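Aminoglycoside N(3)-acetyltransferase (Enterobacter cloacae, PDB 6NP2) probably confers resistance to aminoglycosides by transferring an acetyl group from acetyl-CoA to the 3-amino group of their 2-deoxystreptamine ring. Local coordinates at residues A[115-120]-A[187-192]; A[141-146]-A[170-175]. All blocks are in the same frame, centred on the assembly; numbering follows the deposited sequence. Where two conformers were deposited one is given.

Contact 1: A[115-120]-A[187-192]. With SIS ((1S,2S,3R,4S,6R)-4,6-diamino-3-{[(2S,3R)-3-amino-6-(aminomethyl)-3,4-dihydro-2H-pyran-2-yl]oxy}-2-hydroxycyclohexyl 3-deoxy-4-C-methyl-3-(methylamino)-beta-L-arabinopyranoside), chain B.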
ATOM      1  N   ALA A 115      12.866   1.915   0.739  1.00 13.36           N
ATOM      2  CA  ALA A 115      13.702   2.981   0.216  1.00 13.90           C
ATOM      3  C   ALA A 115      13.069   3.772  -0.918  1.00 13.93           C
ATOM      4  O   ALA A 115      13.633   4.793  -1.319  1.00 15.53           O
ATOM      5  CB  ALA A 115      15.005   2.361  -0.284  1.00 15.38           C
ATOM      6  N   HIS A 116      11.962   3.327  -1.466  1.00 13.23           N
ATOM      7  CA  HIS A 116      11.347   4.025  -2.587  1.00 12.93           C
ATOM      8  C   HIS A 116      10.556   5.204  -2.037  1.00 12.98           C
ATOM      9  O   HIS A 116       9.588   4.995  -1.311  1.00 13.61           O
ATOM     10  CB  HIS A 116      10.419   3.066  -3.309  1.00 12.67           C
ATOM     11  CG  HIS A 116       9.966   3.552  -4.645  1.00 12.43           C
ATOM     12  ND1 HIS A 116       9.276   4.729  -4.821  1.00 13.02           N
ATOM     13  CD2 HIS A 116      10.082   2.984  -5.865  1.00 12.88           C
ATOM     14  CE1 HIS A 116       8.988   4.866  -6.103  1.00 12.17           C
ATOM     15  NE2 HIS A 116       9.461   3.816  -6.752  1.00 12.78           N
ATOM     16  N   PRO A 117      10.926   6.450  -2.338  1.00 12.97           N
ATOM     17  CA  PRO A 117      10.290   7.551  -1.605  1.00 14.19           C
ATOM     18  C   PRO A 117       8.812   7.704  -1.882  1.00 15.37           C
ATOM     19  O   PRO A 117       8.053   8.064  -0.980  1.00 20.12           O
ATOM     20  CB  PRO A 117      11.111   8.774  -2.032  1.00 15.47           C
ATOM     21  CG  PRO A 117      12.430   8.202  -2.394  1.00 15.10           C
ATOM     22  CD  PRO A 117      12.098   6.921  -3.093  1.00 14.27           C
ATOM     23  N   ASP A 118       8.366   7.463  -3.109  1.00 12.96           N
ATOM     24  CA  ASP A 118       6.960   7.643  -3.436  1.00 13.04           C
ATOM     25  C   ASP A 118       6.133   6.409  -3.112  1.00 12.43           C
ATOM     26  O   ASP A 118       4.974   6.528  -2.707  1.00 12.92           O
ATOM     27  CB  ASP A 118       6.782   8.031  -4.905  1.00 13.09           C
ATOM     28  CG  ASP A 118       5.365   8.479  -5.200  1.00 13.56           C
ATOM     29  OD1 ASP A 118       4.951   9.552  -4.696  1.00 14.42           O
ATOM     30  OD2 ASP A 118       4.661   7.742  -5.918  1.00 14.80           O
ATOM     31  N   ALA A 119       6.709   5.227  -3.294  1.00 12.00           N
ATOM     32  CA  ALA A 119       6.006   3.968  -3.060  1.00 11.65           C
ATOM     33  C   ALA A 119       6.327   3.370  -1.688  1.00 11.71           C
ATOM     34  O   ALA A 119       6.052   2.191  -1.451  1.00 11.79           O
ATOM     35  CB  ALA A 119       6.343   2.984  -4.177  1.00 12.14           C
ATOM     36  N   SER A 120       6.835   4.178  -0.760  0.64 10.68           N
ATOM     37  CA  SER A 120       7.435   3.637   0.456  0.64  9.46           C
ATOM     38  C   SER A 120       6.467   2.749   1.235  0.64  9.85           C
ATOM     39  O   SER A 120       5.304   3.101   1.464  0.64 10.20           O
ATOM     40  CB  SER A 120       7.916   4.784   1.341  0.64  9.47           C
ATOM     41  OG  SER A 120       8.653   4.309   2.452  0.64  9.04           O
ATOM     42  N   TYR A 187       9.298  10.288 -13.348  1.00 14.18           N
ATOM     43  CA  TYR A 187       9.346  11.209 -12.225  1.00 13.90           C
ATOM     44  C   TYR A 187      10.712  11.078 -11.568  1.00 14.64           C
ATOM     45  O   TYR A 187      11.502  10.184 -11.895  1.00 14.60           O
ATOM     46  CB  TYR A 187       8.185  10.984 -11.243  1.00 14.78           C
ATOM     47  CG  TYR A 187       8.050   9.583 -10.701  1.00 13.95           C
ATOM     48  CD1 TYR A 187       8.820   9.143  -9.637  1.00 14.73           C
ATOM     49  CD2 TYR A 187       7.138   8.706 -11.238  1.00 14.85           C
ATOM     50  CE1 TYR A 187       8.672   7.854  -9.124  1.00 15.28           C
ATOM     51  CE2 TYR A 187       6.979   7.426 -10.727  1.00 14.23           C
ATOM     52  CZ  TYR A 187       7.753   7.005  -9.677  1.00 14.19           C
ATOM     53  OH  TYR A 187       7.606   5.737  -9.151  1.00 14.59           O
ATOM     54  N   SER A 188      10.996  11.994 -10.648  1.00 14.36           N
ATOM     55  CA  SER A 188      12.297  12.047 -10.003  1.00 14.62           C
ATOM     56  C   SER A 188      12.125  12.105  -8.496  1.00 14.10           C
ATOM     57  O   SER A 188      11.246  12.813  -7.991  1.00 15.36           O
ATOM     58  CB  SER A 188      13.092  13.291 -10.451  1.00 16.58           C
ATOM     59  OG  SER A 188      13.345  13.289 -11.847  1.00 17.69           O
ATOM     60  N   MET A 189      12.975  11.368  -7.787  1.00 14.99           N
ATOM     61  CA  MET A 189      12.943  11.348  -6.330  1.00 14.81           C
ATOM     62  C   MET A 189      14.325  11.640  -5.773  1.00 15.43           C
ATOM     63  O   MET A 189      15.333  11.200  -6.336  1.00 16.40           O
ATOM     64  CB  MET A 189      12.477   9.988  -5.797  1.00 15.43           C
ATOM     65  CG  MET A 189      11.037   9.681  -6.161  1.00 15.00           C
ATOM     66  SD  MET A 189       9.829  10.607  -5.205  1.00 15.26           S
ATOM     67  CE  MET A 189       8.698  11.178  -6.470  1.00 15.81           C
ATOM     68  N   PRO A 190      14.395  12.352  -4.650  1.00 15.67           N
ATOM     69  CA  PRO A 190      15.691  12.648  -4.035  1.00 16.39           C
ATOM     70  C   PRO A 190      15.995  11.622  -2.966  1.00 18.72           C
ATOM     71  O   PRO A 190      15.252  11.522  -1.983  1.00 19.37           O
ATOM     72  CB  PRO A 190      15.466  14.044  -3.455  1.00 17.33           C
ATOM     73  CG  PRO A 190      14.015  14.072  -3.091  1.00 18.45           C
ATOM     74  CD  PRO A 190      13.303  13.108  -4.011  1.00 18.24           C
ATOM     75  N   LEU A 191      17.028  10.807  -3.182  1.00 21.20           N
ATOM     76  CA  LEU A 191      17.397   9.722  -2.281  1.00 23.27           C
ATOM     77  C   LEU A 191      18.619  10.128  -1.472  1.00 22.43           C
ATOM     78  O   LEU A 191      19.371  11.021  -1.860  1.00 23.87           O
ATOM     79  CB  LEU A 191      17.742   8.445  -3.069  1.00 26.60           C
ATOM     80  CG  LEU A 191      16.797   7.904  -4.131  1.00 31.27           C
ATOM     81  CD1 LEU A 191      17.314   6.568  -4.654  1.00 33.10           C
ATOM     82  CD2 LEU A 191      15.418   7.748  -3.564  1.00 32.96           C
ATOM     83  N   LEU A 192      18.820   9.449  -0.350  1.00 22.84           N
ATOM     84  CA  LEU A 192      20.070   9.537   0.387  1.00 25.48           C
ATOM     85  C   LEU A 192      20.938   8.356  -0.003  1.00 29.08           C
ATOM     86  O   LEU A 192      20.500   7.202   0.082  1.00 30.01           O
ATOM     87  CB  LEU A 192      19.835   9.500   1.894  1.00 26.94           C
ATOM     88  CG  LEU A 192      19.255  10.746   2.546  1.00 28.42           C
ATOM     89  CD1 LEU A 192      18.997  10.465   4.019  1.00 29.45           C
ATOM     90  CD2 LEU A 192      20.198  11.926   2.385  1.00 28.58           C
TER
HETATM   91  C11 SIS B 301      -5.782   7.260  -6.196  1.00 32.78           C
HETATM   92  C12 SIS B 301      -0.778   5.695  -5.824  1.00 16.57           C
HETATM   93  C13 SIS B 301       0.377   8.754  -6.775  1.00 14.61           C
HETATM   94  C21 SIS B 301      -6.924   7.466  -5.202  1.00 37.23           C
HETATM   95  C22 SIS B 301      -1.654   4.559  -6.334  1.00 18.92           C
HETATM   96  C23 SIS B 301       1.598   9.188  -5.980  1.00 14.08           C
HETATM   97  C31 SIS B 301      -7.875   8.522  -5.787  1.00 37.33           C
HETATM   98  C32 SIS B 301      -3.071   4.790  -5.823  1.00 20.87           C
HETATM   99  C33 SIS B 301       1.185  10.163  -4.872  1.00 14.45           C
HETATM  100  C41 SIS B 301      -8.114   8.260  -7.254  1.00 36.78           C
HETATM  101  C42 SIS B 301      -3.615   6.137  -6.287  1.00 21.83           C
HETATM  102  C43 SIS B 301       0.410  11.334  -5.475  1.00 15.52           C
HETATM  103  C51 SIS B 301      -7.380   7.432  -7.953  1.00 34.24           C
HETATM  104  C52 SIS B 301      -2.701   7.284  -5.886  1.00 19.48           C
HETATM  105  C53 SIS B 301      -0.736  10.839  -6.358  1.00 15.98           C
HETATM  106  C61 SIS B 301      -7.677   7.250  -9.423  1.00 33.08           C
HETATM  107  C62 SIS B 301      -1.288   7.022  -6.370  1.00 16.43           C
HETATM  108  C83 SIS B 301      -0.211  12.192  -4.367  1.00 16.77           C
HETATM  109  C93 SIS B 301       2.319  10.447  -2.699  1.00 15.29           C
HETATM  110  N12 SIS B 301       0.611   5.477  -6.233  1.00 16.27           N
HETATM  111  N21 SIS B 301      -7.605   6.185  -4.977  1.00 38.36           N
HETATM  112  N32 SIS B 301      -3.990   3.747  -6.310  1.00 24.72           N
HETATM  113  N33 SIS B 301       2.401  10.641  -4.166  1.00 14.50           N
HETATM  114  N61 SIS B 301      -6.415   7.103 -10.164  1.00 31.62           N
HETATM  115  O11 SIS B 301      -4.888   6.286  -5.655  1.00 26.52           O
HETATM  116  O23 SIS B 301       2.153   8.044  -5.351  1.00 14.79           O
HETATM  117  O43 SIS B 301       1.338  12.092  -6.245  1.00 16.76           O
HETATM  118  O51 SIS B 301      -6.331   6.770  -7.422  1.00 33.13           O
HETATM  119  O52 SIS B 301      -3.160   8.488  -6.488  1.00 19.70           O
HETATM  120  O53 SIS B 301      -0.288   9.879  -7.316  1.00 15.54           O
HETATM  121  O62 SIS B 301      -0.485   8.089  -5.866  1.00 14.42           O
HETATM  122  O   HOH W   1       9.296   3.609  -9.560  1.00 13.40           O

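Contact 2: A[141-146]-A[170-175]. With SIS ((1S,2S,3R,4S,6R)-4,6-diamino-3-{[(2S,3R)-3-amino-6-(aminomethyl)-3,4-dihydro-2H-pyran-2-yl]oxy}-2-hydroxycyclohexyl 3-deoxy-4-C-methyl-3-(methylamino)-beta-L-arabinopyranoside), chain B.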
ATOM      1  N   TYR A 141       5.495  -1.144  -7.505  1.00 12.53           N
ATOM      2  CA  TYR A 141       4.498  -2.100  -7.031  1.00 12.15           C
ATOM      3  C   TYR A 141       4.572  -3.452  -7.713  1.00 12.26           C
ATOM      4  O   TYR A 141       3.751  -4.325  -7.420  1.00 13.43           O
ATOM      5  CB  TYR A 141       3.067  -1.546  -7.182  1.00 12.58           C
ATOM      6  CG  TYR A 141       2.945  -0.153  -6.645  1.00 12.48           C
ATOM      7  CD1 TYR A 141       2.982   0.116  -5.285  1.00 13.11           C
ATOM      8  CD2 TYR A 141       2.870   0.921  -7.502  1.00 13.61           C
ATOM      9  CE1 TYR A 141       2.936   1.402  -4.805  1.00 13.63           C
ATOM     10  CE2 TYR A 141       2.818   2.218  -7.026  1.00 14.37           C
ATOM     11  CZ  TYR A 141       2.855   2.456  -5.670  1.00 14.13           C
ATOM     12  OH  TYR A 141       2.840   3.744  -5.172  1.00 15.19           O
ATOM     13  N   GLY A 142       5.497  -3.642  -8.641  1.00 12.82           N
ATOM     14  CA  GLY A 142       5.537  -4.836  -9.437  1.00 14.21           C
ATOM     15  C   GLY A 142       6.583  -5.810  -8.958  1.00 13.17           C
ATOM     16  O   GLY A 142       6.963  -5.834  -7.779  1.00 13.22           O
ATOM     17  N   PRO A 143       7.080  -6.633  -9.878  1.00 13.83           N
ATOM     18  CA  PRO A 143       8.162  -7.557  -9.549  1.00 13.78           C
ATOM     19  C   PRO A 143       9.299  -6.857  -8.813  1.00 13.12           C
ATOM     20  O   PRO A 143       9.659  -5.714  -9.111  1.00 13.80           O
ATOM     21  CB  PRO A 143       8.594  -8.083 -10.918  1.00 15.53           C
ATOM     22  CG  PRO A 143       7.317  -8.048 -11.708  1.00 17.14           C
ATOM     23  CD  PRO A 143       6.610  -6.809 -11.264  1.00 15.86           C
ATOM     24  N   ARG A 144       9.832  -7.548  -7.811  1.00 13.63           N
ATOM     25  CA  ARG A 144      10.979  -7.149  -7.008  1.00 13.77           C
ATOM     26  C   ARG A 144      10.623  -6.132  -5.930  1.00 13.58           C
ATOM     27  O   ARG A 144      11.512  -5.733  -5.167  1.00 14.58           O
ATOM     28  CB  ARG A 144      12.177  -6.671  -7.843  1.00 16.15           C
ATOM     29  CG  ARG A 144      12.631  -7.711  -8.893  1.00 20.66           C
ATOM     30  CD  ARG A 144      13.917  -7.310  -9.648  1.00 27.88           C
ATOM     31  NE  ARG A 144      15.078  -7.166  -8.770  1.00 35.04           N
ATOM     32  CZ  ARG A 144      15.926  -8.144  -8.441  1.00 38.08           C
ATOM     33  NH1 ARG A 144      15.760  -9.378  -8.909  1.00 39.70           N
ATOM     34  NH2 ARG A 144      16.954  -7.880  -7.642  1.00 39.21           N
ATOM     35  N   SER A 145       9.382  -5.695  -5.847  1.00 13.24           N
ATOM     36  CA  SER A 145       8.962  -4.745  -4.834  1.00 12.53           C
ATOM     37  C   SER A 145       8.505  -5.480  -3.582  1.00 11.86           C
ATOM     38  O   SER A 145       8.268  -6.702  -3.586  1.00 11.77           O
ATOM     39  CB  SER A 145       7.803  -3.906  -5.358  1.00 12.90           C
ATOM     40  OG  SER A 145       6.605  -4.656  -5.398  1.00 12.62           O
ATOM     41  N   PRO A 146       8.277  -4.741  -2.493  1.00 11.28           N
ATOM     42  CA  PRO A 146       7.685  -5.366  -1.297  1.00 10.87           C
ATOM     43  C   PRO A 146       6.343  -6.005  -1.566  1.00 11.34           C
ATOM     44  O   PRO A 146       6.005  -7.010  -0.928  1.00 11.50           O
ATOM     45  CB  PRO A 146       7.579  -4.197  -0.315  1.00 11.78           C
ATOM     46  CG  PRO A 146       8.753  -3.308  -0.689  1.00 11.84           C
ATOM     47  CD  PRO A 146       8.802  -3.393  -2.211  1.00 11.76           C
ATOM     48  N   LEU A 170      -3.090  -4.627  -6.110  1.00 11.15           N
ATOM     49  CA  LEU A 170      -3.525  -4.825  -7.494  1.00 11.50           C
ATOM     50  C   LEU A 170      -2.676  -4.052  -8.497  1.00 11.42           C
ATOM     51  O   LEU A 170      -2.715  -4.377  -9.690  1.00 11.86           O
ATOM     52  CB  LEU A 170      -5.016  -4.525  -7.660  1.00 12.52           C
ATOM     53  CG  LEU A 170      -5.914  -5.710  -7.318  1.00 12.54           C
ATOM     54  CD1 LEU A 170      -7.362  -5.245  -7.161  1.00 13.31           C
ATOM     55  CD2 LEU A 170      -5.780  -6.808  -8.365  1.00 13.55           C
ATOM     56  N   HIS A 171      -1.883  -3.080  -8.061  1.00 11.01           N
ATOM     57  CA  HIS A 171      -0.931  -2.483  -8.986  1.00 11.44           C
ATOM     58  C   HIS A 171       0.123  -3.481  -9.442  1.00 10.92           C
ATOM     59  O   HIS A 171       0.713  -3.287 -10.512  1.00 11.73           O
ATOM     60  CB  HIS A 171      -0.290  -1.237  -8.387  1.00 12.18           C
ATOM     61  CG  HIS A 171      -1.262  -0.127  -8.147  1.00 13.12           C
ATOM     62  ND1 HIS A 171      -1.990   0.456  -9.163  1.00 14.41           N
ATOM     63  CD2 HIS A 171      -1.606   0.532  -7.017  1.00 14.58           C
ATOM     64  CE1 HIS A 171      -2.768   1.398  -8.656  1.00 15.26           C
ATOM     65  NE2 HIS A 171      -2.551   1.466  -7.354  1.00 16.05           N
ATOM     66  N   TYR A 172       0.333  -4.581  -8.714  1.00 10.90           N
ATOM     67  CA  TYR A 172       1.194  -5.639  -9.224  1.00 11.26           C
ATOM     68  C   TYR A 172       0.575  -6.288 -10.459  1.00 10.71           C
ATOM     69  O   TYR A 172       1.278  -6.584 -11.436  1.00 11.41           O
ATOM     70  CB  TYR A 172       1.435  -6.692  -8.129  1.00 11.12           C
ATOM     71  CG  TYR A 172       2.347  -7.824  -8.573  1.00 11.02           C
ATOM     72  CD1 TYR A 172       1.853  -8.868  -9.328  1.00 11.94           C
ATOM     73  CD2 TYR A 172       3.701  -7.838  -8.250  1.00 12.49           C
ATOM     74  CE1 TYR A 172       2.664  -9.874  -9.768  1.00 13.03           C
ATOM     75  CE2 TYR A 172       4.524  -8.850  -8.687  1.00 13.31           C
ATOM     76  CZ  TYR A 172       3.998  -9.868  -9.437  1.00 13.79           C
ATOM     77  OH  TYR A 172       4.818 -10.871  -9.890  1.00 17.05           O
ATOM     78  N   ALA A 173      -0.738  -6.534 -10.433  1.00 11.83           N
ATOM     79  CA  ALA A 173      -1.404  -7.106 -11.599  1.00 12.19           C
ATOM     80  C   ALA A 173      -1.259  -6.202 -12.809  1.00 12.35           C
ATOM     81  O   ALA A 173      -1.025  -6.680 -13.925  1.00 13.12           O
ATOM     82  CB  ALA A 173      -2.880  -7.351 -11.290  1.00 12.67           C
ATOM     83  N   GLU A 174      -1.379  -4.894 -12.601  1.00 12.22           N
ATOM     84  CA  GLU A 174      -1.196  -3.948 -13.690  1.00 12.45           C
ATOM     85  C   GLU A 174       0.216  -4.025 -14.237  1.00 11.99           C
ATOM     86  O   GLU A 174       0.422  -3.981 -15.452  1.00 13.31           O
ATOM     87  CB  GLU A 174      -1.511  -2.534 -13.196  1.00 12.91           C
ATOM     88  CG  GLU A 174      -2.958  -2.360 -12.809  1.00 13.98           C
ATOM     89  CD  GLU A 174      -3.335  -0.980 -12.379  1.00 14.93           C
ATOM     90  OE1 GLU A 174      -4.526  -0.629 -12.530  1.00 18.27           O
ATOM     91  OE2 GLU A 174      -2.463  -0.250 -11.876  1.00 15.69           O
ATOM     92  N   ALA A 175       1.206  -4.132 -13.358  1.00 12.28           N
ATOM     93  CA  ALA A 175       2.595  -4.167 -13.792  1.00 12.50           C
ATOM     94  C   ALA A 175       2.881  -5.367 -14.680  1.00 11.83           C
ATOM     95  O   ALA A 175       3.601  -5.244 -15.675  1.00 12.76           O
ATOM     96  CB  ALA A 175       3.505  -4.187 -12.565  1.00 12.54           C
TER
HETATM   97  C11 SIS B 301      -5.782   7.260  -6.196  1.00 32.78           C
HETATM   98  C12 SIS B 301      -0.778   5.695  -5.824  1.00 16.57           C
HETATM   99  C13 SIS B 301       0.377   8.754  -6.775  1.00 14.61           C
HETATM  100  C21 SIS B 301      -6.924   7.466  -5.202  1.00 37.23           C
HETATM  101  C22 SIS B 301      -1.654   4.559  -6.334  1.00 18.92           C
HETATM  102  C23 SIS B 301       1.598   9.188  -5.980  1.00 14.08           C
HETATM  103  C31 SIS B 301      -7.875   8.522  -5.787  1.00 37.33           C
HETATM  104  C32 SIS B 301      -3.071   4.790  -5.823  1.00 20.87           C
HETATM  105  C33 SIS B 301       1.185  10.163  -4.872  1.00 14.45           C
HETATM  106  C41 SIS B 301      -8.114   8.260  -7.254  1.00 36.78           C
HETATM  107  C42 SIS B 301      -3.615   6.137  -6.287  1.00 21.83           C
HETATM  108  C43 SIS B 301       0.410  11.334  -5.475  1.00 15.52           C
HETATM  109  C51 SIS B 301      -7.380   7.432  -7.953  1.00 34.24           C
HETATM  110  C52 SIS B 301      -2.701   7.284  -5.886  1.00 19.48           C
HETATM  111  C53 SIS B 301      -0.736  10.839  -6.358  1.00 15.98           C
HETATM  112  C61 SIS B 301      -7.677   7.250  -9.423  1.00 33.08           C
HETATM  113  C62 SIS B 301      -1.288   7.022  -6.370  1.00 16.43           C
HETATM  114  C83 SIS B 301      -0.211  12.192  -4.367  1.00 16.77           C
HETATM  115  C93 SIS B 301       2.319  10.447  -2.699  1.00 15.29           C
HETATM  116  N12 SIS B 301       0.611   5.477  -6.233  1.00 16.27           N
HETATM  117  N21 SIS B 301      -7.605   6.185  -4.977  1.00 38.36           N
HETATM  118  N32 SIS B 301      -3.990   3.747  -6.310  1.00 24.72           N
HETATM  119  N33 SIS B 301       2.401  10.641  -4.166  1.00 14.50           N
HETATM  120  N61 SIS B 301      -6.415   7.103 -10.164  1.00 31.62           N
HETATM  121  O11 SIS B 301      -4.888   6.286  -5.655  1.00 26.52           O
HETATM  122  O23 SIS B 301       2.153   8.044  -5.351  1.00 14.79           O
HETATM  123  O43 SIS B 301       1.338  12.092  -6.245  1.00 16.76           O
HETATM  124  O51 SIS B 301      -6.331   6.770  -7.422  1.00 33.13           O
HETATM  125  O52 SIS B 301      -3.160   8.488  -6.488  1.00 19.70           O
HETATM  126  O53 SIS B 301      -0.288   9.879  -7.316  1.00 15.54           O
HETATM  127  O62 SIS B 301      -0.485   8.089  -5.866  1.00 14.42           O

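Contact 1: A[115-120]-A[187-192]
Pro117 lies over segment 187-192 of strand 184-193, between Met189 and Leu191. Its ring and the Met189 side chain run past each other in opposite directions, with Pro117 CG 3.8 Å from Met189 CB. Leu191 crosses the proline at about a right angle. One methyl, Leu191 CD2, comes within 3.2 Å of Pro117 CG, which is tighter than usual van der Waals contact. The Met189 chain bends at chi2 and chi3, and its SD and CE reach CB of Asp118. His116 and Tyr187 also cross at about a right angle. Tyr187 OH lies at the edge of the imidazole, in its plane, 3.5 Å from His116 CE1. A water joins the two side chains, 2.8 Å from His116 NE2 and 2.7 Å from Tyr187 OH. With CG anti to the backbone N (chi1 -169°), the Asp118 carboxylate reaches the bound aminoglycoside with both oxygens. Ligand N33 donates to Asp118 OD1 at 2.8 Å, and ligand O23 donates to Asp118 OD2 at 2.6 Å. Ser65 also bonds to OD1. The loop between strands 112-113 and 121-124 thus packs on the two-stranded antiparallel sheet and forms one wall of the aminoglycoside pocket.

Contact 2: A[141-146]-A[170-175]
Gly142 O is gripped twice by Ser145. Ser145 OG donates to Gly142 O at 2.7 Å, in the carbonyl plane and on a lone pair. The backbone bond from Ser145 N to Gly142 O closes a type II beta turn over residues 142-145. Ser145 is also the N-cap of helix 146-152. This turn packs against helix 170-176, whose His171 belongs to the acetyl-CoA site.

A chi1 of -179°, with CG anti to the backbone N, carries the Tyr172 ring along the turn toward Gly142 and Pro143. Tyr141 O lies at the edge of the Tyr172 ring, near the plane, and is 3.4 Å from Tyr172 CB. Further out, Tyr172 CE2 meets Pro143, approaching its N and CD. Gly142 CA packs 3.8 Å from Ala175 CB. Tyr172 also touches Ile147, Ala148 and Leu151 of helix 146-152.

Tyr141 and His171 lie side by side and point the same way, toward the ligand. Their beta carbons touch, with Tyr141 CB 3.6 Å from His171 CB. The two ring planes are inclined by 40°, with centroids 5.3 Å apart. The Tyr141 hydroxyl and the His171 imidazole each accept a bond from one amine of the central diaminocyclohexane ring of the aminoglycoside. Ligand N12 donates to Tyr141 OH at 3.0 Å. Phe59 packs edge-to-face with the Tyr141 ring.

His171 is held at both ring nitrogens. His171 ND1 donates to Glu174 OE2 at 2.8 Å, one turn along the helix, which helps to fix the rotation of the imidazole. That oxygen is met from above the carboxylate plane, 48° out of it. At the other ring nitrogen, ligand N32 lies in the imidazole plane and donates to His171 NE2 at 2.9 Å.

Both contacts line the same aminoglycoside pocket, with their centres 16 Å apart. Along the chain, contact 2 is nested inside the loop closed by contact 1, and strand 184-193 is the next regular element after helix 170-176. The two touch where Ala119 CB packs 3.7 Å from Tyr141 OH. The ligand spans them: contact 1 holds its methylamino sugar, while contact 2 holds two amines of the central ring. Ser207 and Asn208 add further hydrogen bonds to it. The Asp118 side chain is about 10 Å from that of His171. Contact 2 contributes His171 to the acetyl-CoA site, with His26, another acetyl-CoA-binding residue, about 8 Å away between side chains.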